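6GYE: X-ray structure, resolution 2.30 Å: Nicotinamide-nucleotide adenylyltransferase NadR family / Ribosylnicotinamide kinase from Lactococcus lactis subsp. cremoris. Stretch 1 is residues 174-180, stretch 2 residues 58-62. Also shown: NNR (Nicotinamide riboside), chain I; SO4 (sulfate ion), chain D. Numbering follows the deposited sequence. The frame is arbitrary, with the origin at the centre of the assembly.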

# COMPACT_ATOMS: atom_id res chain seq x y z
N VAL A 174 -1.60 8.55 -1.57
CA VAL A 174 -2.61 7.57 -1.17
C VAL A 174 -2.28 6.17 -1.68
O VAL A 174 -2.66 5.17 -1.07
CB VAL A 174 -4.00 8.03 -1.66
CG1 VAL A 174 -5.06 7.06 -1.19
CG2 VAL A 174 -4.29 9.43 -1.11
N PHE A 175 -1.55 6.07 -2.78
CA PHE A 175 -1.21 4.77 -3.33
C PHE A 175 0.09 4.20 -2.77
O PHE A 175 0.42 3.05 -3.09
CB PHE A 175 -1.10 4.84 -4.87
CG PHE A 175 -2.44 4.94 -5.57
CD1 PHE A 175 -3.10 6.16 -5.66
CD2 PHE A 175 -3.03 3.81 -6.12
CE1 PHE A 175 -4.34 6.25 -6.29
CE2 PHE A 175 -4.27 3.89 -6.76
CZ PHE A 175 -4.92 5.11 -6.85
N ARG A 176 0.83 4.96 -1.95
CA ARG A 176 2.22 4.57 -1.66
C ARG A 176 2.30 3.34 -0.76
O ARG A 176 3.22 2.53 -0.91
CB ARG A 176 2.99 5.75 -1.06
CG ARG A 176 3.41 6.74 -2.15
CD ARG A 176 4.20 7.93 -1.61
NE ARG A 176 4.40 8.95 -2.64
CZ ARG A 176 5.22 9.99 -2.51
NH1 ARG A 176 5.95 10.15 -1.41
NH2 ARG A 176 5.31 10.88 -3.49
N ARG A 177 1.37 3.20 0.18
CA ARG A 177 1.41 2.05 1.08
C ARG A 177 1.38 0.74 0.31
O ARG A 177 2.15 -0.19 0.62
CB ARG A 177 0.23 2.14 2.06
CG ARG A 177 -0.18 0.81 2.66
CD ARG A 177 -1.33 0.99 3.64
NE ARG A 177 -2.65 0.99 3.02
CZ ARG A 177 -3.36 2.09 2.75
NH1 ARG A 177 -2.87 3.30 3.04
NH2 ARG A 177 -4.56 1.97 2.20
N HIS A 178 0.54 0.67 -0.73
CA HIS A 178 0.41 -0.55 -1.52
C HIS A 178 1.73 -0.97 -2.14
O HIS A 178 2.02 -2.17 -2.26
CB HIS A 178 -0.64 -0.34 -2.61
CG HIS A 178 -0.84 -1.54 -3.49
ND1 HIS A 178 -1.67 -2.58 -3.15
CD2 HIS A 178 -0.30 -1.85 -4.69
CE1 HIS A 178 -1.64 -3.49 -4.11
NE2 HIS A 178 -0.81 -3.07 -5.06
N PHE A 179 2.55 0.00 -2.57
CA PHE A 179 3.78 -0.31 -3.30
C PHE A 179 5.00 -0.38 -2.40
O PHE A 179 6.11 -0.57 -2.90
CB PHE A 179 4.02 0.71 -4.41
CG PHE A 179 3.06 0.61 -5.54
CD1 PHE A 179 3.18 -0.39 -6.48
CD2 PHE A 179 1.99 1.48 -5.64
CE1 PHE A 179 2.28 -0.50 -7.52
CE2 PHE A 179 1.08 1.38 -6.67
CZ PHE A 179 1.22 0.39 -7.61
N SER A 180 4.81 -0.19 -1.10
CA SER A 180 5.94 -0.12 -0.20
C SER A 180 6.58 -1.49 -0.02
O SER A 180 5.89 -2.51 0.03
CB SER A 180 5.49 0.45 1.15
OG SER A 180 6.61 0.59 1.97
O2R NNR I . -1.40 0.28 7.52
C2R NNR I . -1.25 -0.75 6.53
C3R NNR I . -2.43 -0.84 5.57
O3R NNR I . -3.45 0.12 5.87
C4R NNR I . -2.99 -2.25 5.71
C5R NNR I . -2.94 -3.00 4.39
O5R NNR I . -3.44 -4.33 4.58
O4R NNR I . -2.20 -2.94 6.69
C1R NNR I . -1.16 -2.11 7.21
N1 NNR I . 0.14 -2.72 6.94
C2 NNR I . 0.78 -3.38 7.91
C6 NNR I . 0.68 -2.60 5.72
C5 NNR I . 1.92 -3.17 5.43
C4 NNR I . 2.60 -3.86 6.42
C3 NNR I . 2.02 -3.97 7.68
C7 NNR I . 2.73 -4.71 8.77
O7 NNR I . 2.47 -4.44 9.94
N7 NNR I . 3.62 -5.64 8.45
S SO4 D . -3.49 -1.46 0.00
O1 SO4 D . -3.43 -0.11 -0.52
O2 SO4 D . -4.23 -1.44 1.27
O3 SO4 D . -4.18 -2.35 -0.92
O4 SO4 D . -2.13 -1.97 0.20
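Stretch 2, residues 58-62: QIGLP

The imidazole of H178 is engaged at its edge and on one face at once: NE2 reaches a backbone carbonyl of stretch 2, ND1 faces a sulfate ion, and a leucine methyl sits over one face of the ring. H178 NE2 lies only 2.7 Å from I59 O, yet the hydrogen bond is weak, because the N-H...O angle is only 123° and the proton points well off the line to the oxygen. At the other ring nitrogen, H178 ND1 donates two weak hydrogen bonds to the sulfate, with H178 ND1 at 3.4 Å from both SO4 O3 and SO4 O4; the ion probably comes from the crystallisation liquor. L61 supplies the apolar partner: its CD2 stands 3.9 Å from the centroid of the H178 ring and 10° off the ring normal, a CH-pi contact over the face.

Stretch 2 is an irregular segment with no regular helix or strand, so no crossing angle is defined; by its CA path, stretch 2 runs roughly antiparallel to stretch 1. It meets a short, weakly bonded helical turn of stretch 1, about 176-179, held by F179 N to R176 O (3.1 Å, weak), with S180 N to R177 O (3.2 Å) following. The two backbones come nearest at H178 and G60, whose CA atoms are 8.3 Å apart, a gap filled by the imidazole of H178. At 243 Å² summed over both sides, the buried surface is modest, and H178 and L61 contribute the largest shares.

The chain of stretch 2 changes conformation at each step. I59 (phi/psi -102/20) directs its CA-to-CB bond toward stretch 1. G60 follows with positive phi (84/22), where a CB would be jammed against the carbonyl O of I59 and would also lie 3.0 Å from H178 CE1; the backbone angles by themselves call for glycine. Its own carbonyl passes close to the imidazole, with G60 O 3.5 Å from H178 CE1. L61 is more extended (-127/69) and its CA-to-CB bond again points toward stretch 1, after which P62 takes the N-cap position right before a helix and lies out of reach of stretch 1.

The two phenylalanines complete the apolar part of the contact. Both have chi1 near m and CA-to-CB bonds that run sideways, but their ring ends come nearer to stretch 2. L61 CD1 approaches the edge of the F175 ring, 4.0 Å from F175 CD2, and is also 4.1 Å from F179 CZ, so this one methyl touches both phenylalanine rings. I59 adds the remaining apolar contact through its CD1, 4.3 Å from F179 CZ; with chi1 p and chi2 t, its side chain extends to the tip of that ring.

R177 does not touch stretch 2. Its guanidinium borders both bound groups, with NNR O3R over one face and the sulfate at its edge, where R177 NE donates a weak hydrogen bond to SO4 O2 at 3.4 Å.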

# COMPACT_ATOMS: atom_id res chain seq x y z
N GLN A 58 -5.41 -7.06 -10.87
CA GLN A 58 -4.43 -8.14 -10.82
C GLN A 58 -3.25 -7.81 -9.92
O GLN A 58 -2.59 -8.73 -9.42
CB GLN A 58 -3.98 -8.48 -12.23
CG GLN A 58 -5.04 -9.25 -12.98
CD GLN A 58 -4.73 -9.40 -14.45
OE1 GLN A 58 -3.60 -9.70 -14.82
NE2 GLN A 58 -5.74 -9.19 -15.29
N ILE A 59 -2.94 -6.54 -9.69
CA ILE A 59 -1.89 -6.18 -8.76
C ILE A 59 -2.47 -5.71 -7.43
O ILE A 59 -1.78 -5.05 -6.65
CB ILE A 59 -0.93 -5.14 -9.36
CG1 ILE A 59 -1.63 -3.81 -9.59
CG2 ILE A 59 -0.33 -5.65 -10.68
CD1 ILE A 59 -0.64 -2.70 -9.92
N GLY A 60 -3.73 -6.06 -7.14
CA GLY A 60 -4.33 -5.73 -5.87
C GLY A 60 -4.91 -4.34 -5.77
O GLY A 60 -5.04 -3.82 -4.67
N LEU A 61 -5.25 -3.72 -6.89
CA LEU A 61 -5.90 -2.41 -6.92
C LEU A 61 -7.17 -2.49 -7.77
O LEU A 61 -7.24 -1.90 -8.84
CB LEU A 61 -4.95 -1.34 -7.45
CG LEU A 61 -3.70 -0.97 -6.64
CD1 LEU A 61 -2.84 0.01 -7.42
CD2 LEU A 61 -4.05 -0.37 -5.28
N PRO A 62 -8.19 -3.20 -7.30
CA PRO A 62 -9.43 -3.29 -8.09
C PRO A 62 -10.12 -1.94 -8.18
O PRO A 62 -9.80 -0.99 -7.46
CB PRO A 62 -10.28 -4.30 -7.32
CG PRO A 62 -9.78 -4.20 -5.89
CD PRO A 62 -8.34 -3.78 -5.95